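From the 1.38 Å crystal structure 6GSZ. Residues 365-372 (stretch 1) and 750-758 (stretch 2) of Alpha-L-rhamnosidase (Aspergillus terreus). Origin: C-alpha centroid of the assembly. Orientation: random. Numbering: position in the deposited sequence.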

# COMPACT_ATOMS: atom_id res chain seq x y z
N VAL A 365 4.55 13.87 25.71
CA VAL A 365 4.03 13.15 24.56
C VAL A 365 2.64 13.73 24.21
O VAL A 365 1.90 14.11 25.09
CB VAL A 365 4.03 11.63 24.75
CG1 VAL A 365 5.43 11.10 25.00
CG2 VAL A 365 3.08 11.17 25.84
N ALA A 366 2.35 13.86 22.91
CA ALA A 366 1.11 14.51 22.48
C ALA A 366 0.05 13.49 22.09
O ALA A 366 0.06 12.97 20.98
CB ALA A 366 1.44 15.41 21.33
N THR A 367 -0.90 13.19 22.99
CA THR A 367 -1.96 12.25 22.70
C THR A 367 -3.18 12.96 22.11
O THR A 367 -4.05 12.34 21.52
CB THR A 367 -2.35 11.48 23.97
OG1 THR A 367 -2.75 12.43 24.95
CG2 THR A 367 -1.21 10.64 24.49
N ARG A 368 -3.29 14.28 22.31
CA ARG A 368 -4.49 15.00 21.89
C ARG A 368 -4.89 14.67 20.44
O ARG A 368 -6.05 14.35 20.20
CB ARG A 368 -4.29 16.51 22.09
CG ARG A 368 -5.55 17.31 21.82
CD ARG A 368 -5.66 17.69 20.35
NE ARG A 368 -4.70 18.70 19.93
CZ ARG A 368 -4.70 19.28 18.73
NH1 ARG A 368 -5.50 18.81 17.77
NH2 ARG A 368 -3.89 20.30 18.54
N PRO A 369 -4.00 14.75 19.41
CA PRO A 369 -4.46 14.53 18.03
C PRO A 369 -4.83 13.09 17.64
O PRO A 369 -5.32 12.84 16.56
CB PRO A 369 -3.29 15.02 17.19
CG PRO A 369 -2.08 14.98 18.07
CD PRO A 369 -2.58 15.10 19.49
N LEU A 370 -4.67 12.16 18.57
CA LEU A 370 -5.09 10.76 18.39
C LEU A 370 -6.61 10.65 18.53
O LEU A 370 -7.18 9.63 18.15
CB LEU A 370 -4.39 9.85 19.39
CG LEU A 370 -2.86 9.79 19.27
CD1 LEU A 370 -2.29 8.88 20.34
CD2 LEU A 370 -2.41 9.37 17.88
N ARG A 371 -7.24 11.68 19.12
CA ARG A 371 -8.70 11.66 19.30
C ARG A 371 -9.09 10.44 20.14
O ARG A 371 -8.48 10.24 21.17
CB ARG A 371 -9.44 11.76 17.96
CG ARG A 371 -9.09 13.00 17.13
CD ARG A 371 -9.99 13.20 15.94
NE ARG A 371 -10.00 12.06 15.05
CZ ARG A 371 -10.05 12.11 13.73
NH1 ARG A 371 -10.07 13.29 13.10
NH2 ARG A 371 -10.07 10.97 13.05
N GLN A 372 -10.08 9.65 19.69
CA GLN A 372 -10.57 8.49 20.49
C GLN A 372 -9.79 7.22 20.08
O GLN A 372 -10.40 6.21 19.70
CB GLN A 372 -12.08 8.31 20.32
CG GLN A 372 -12.87 9.45 20.94
CD GLN A 372 -14.34 9.15 21.05
OE1 GLN A 372 -15.16 9.86 20.49
NE2 GLN A 372 -14.67 8.09 21.76
N SER A 750 4.09 24.09 18.36
CA SER A 750 2.71 23.76 18.72
C SER A 750 2.03 22.98 17.60
O SER A 750 2.30 23.23 16.42
CB SER A 750 1.92 25.01 19.01
OG SER A 750 2.36 25.57 20.23
N ILE A 751 1.13 22.05 17.98
CA ILE A 751 0.36 21.29 17.02
C ILE A 751 -0.76 22.18 16.49
O ILE A 751 -1.31 23.00 17.19
CB ILE A 751 -0.14 19.96 17.63
CG1 ILE A 751 1.03 19.09 18.09
CG2 ILE A 751 -1.05 19.19 16.67
CD1 ILE A 751 0.59 17.82 18.83
N ASN A 752 -1.07 22.02 15.19
CA ASN A 752 -2.19 22.70 14.58
C ASN A 752 -3.42 22.54 15.47
O ASN A 752 -3.69 21.44 15.94
CB ASN A 752 -2.45 22.13 13.19
CG ASN A 752 -3.43 22.96 12.40
OD1 ASN A 752 -4.62 23.01 12.70
ND2 ASN A 752 -2.91 23.58 11.34
N PRO A 753 -4.22 23.61 15.70
CA PRO A 753 -5.38 23.48 16.58
C PRO A 753 -6.52 22.64 16.01
O PRO A 753 -7.42 22.24 16.73
CB PRO A 753 -5.82 24.94 16.79
CG PRO A 753 -5.39 25.64 15.49
CD PRO A 753 -4.04 24.98 15.18
N GLY A 754 -6.46 22.34 14.72
CA GLY A 754 -7.49 21.54 14.13
C GLY A 754 -7.58 20.18 14.79
O GLY A 754 -6.58 19.54 15.04
N GLN A 755 -8.82 19.72 14.98
CA GLN A 755 -9.07 18.45 15.63
C GLN A 755 -8.54 17.32 14.75
O GLN A 755 -8.15 16.24 15.24
CB GLN A 755 -10.58 18.25 15.88
N MET A 756 -8.56 17.54 13.43
CA MET A 756 -8.04 16.60 12.43
C MET A 756 -6.61 17.03 12.08
O MET A 756 -6.42 17.93 11.26
CB MET A 756 -8.92 16.61 11.18
CG MET A 756 -8.55 15.64 10.12
SD MET A 756 -9.28 16.04 8.52
CE MET A 756 -8.18 17.34 7.98
N THR A 757 -5.62 16.41 12.74
CA THR A 757 -4.21 16.68 12.49
C THR A 757 -3.38 15.41 12.66
O THR A 757 -3.35 14.85 13.76
CB THR A 757 -3.67 17.78 13.41
OG1 THR A 757 -4.42 18.99 13.17
CG2 THR A 757 -2.21 18.06 13.19
N SER A 758 -2.73 14.97 11.59
CA SER A 758 -1.89 13.79 11.57
C SER A 758 -0.49 14.17 11.07
O SER A 758 -0.33 15.04 10.18
CB SER A 758 -2.53 12.72 10.70
OG SER A 758 -1.57 11.98 9.97
O HOH W 1 -7.29 16.50 17.80
O HOH W 2 -2.16 22.41 19.81
O HOH W 3 -3.14 12.24 14.76
O HOH W 4 -6.51 14.20 14.46

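A loop with no regular secondary structure leaves its backbone carbonyls without the partners that a helix or sheet would provide, and a recurring solution is to bring an arginine up to them. The contact between residues 365-372 and 750-758 of this alpha-L-rhamnosidase, two segments nearly four hundred residues apart in one chain, is a compact example. It buries 393 Å², counting both sides, and its direct hydrogen bonds all come from one guanidinium group.

That group belongs to Arg 368. Its CA-to-CB bond points sideways to the second stretch, but the side chain, with chi1 t and both chi2 and chi3 m, brings its end to the partner. There NH2 donates to Asn 752 O at 2.8 Å, almost straight at 173°, and NH1 donates to Gly 754 O at 3.0 Å with a more bent angle of 146°. Both carbonyls lie at the edge of the guanidinium, near its plane, where the N-H bonds point. Each terminal nitrogen also finds a water: NH1 donates to water 1 at 2.9 Å, and NH2 to water 2 at 3.0 Å. These waters pass the interaction on, water 1 donating to Gln 755 O at 2.7 Å and water 2 to Ile 751 O at 2.8 Å. Of the five successive carbonyls from Ile 751 to Gln 755, all but that of Pro 753 are thus reached by one arginine, directly or through a single water.

The receiving loop is itself braced. Asn 752, with chi1 t, accepts a hydrogen bond at OD1 from Gly 754 N, 2.8 Å away, while its ND2 is satisfied elsewhere in the structure. Glycine suits the next position but one: an ideal CB on Gly 754 would lie only 3.1 Å from Asn 752 OD1. On the first stretch, the short 3-10 segment is held by Leu 370 N donating to Thr 367 O at 3.0 Å, and the turn continues with Arg 371 N to Arg 368 O at 3.1 Å.

Pro 369 takes part in both the apolar packing and the water-mediated contact. Lacking an N-H, it brings no backbone donor to be satisfied, and its CA-to-CB bond points toward the second stretch, with CB 3.4 Å from Thr 757 O and CG 4.0 Å from Ile 751 CD1. Its carbonyl is served by water: water 3 donates to Pro 369 O at 2.9 Å and to Thr 757 O at 2.8 Å, while water 4 lies 2.8 Å from Pro 369 O and accepts from Thr 757 N at 2.9 Å.

The apolar part centres on Ile 751, whose side chain, with chi1 m and chi2 t, carries CD1 to within 3.6 Å of Ala 366 CB. Both residues are buried, and two methyl groups, with no polar atoms to satisfy, suit such a place. Arg 371 makes a looser contact: its CD lies 3.6 Å from Gln 755 O and its NH1 3.9 Å from Met 756 CA, while its NE and NH2 are hydrogen-bonded elsewhere in the structure.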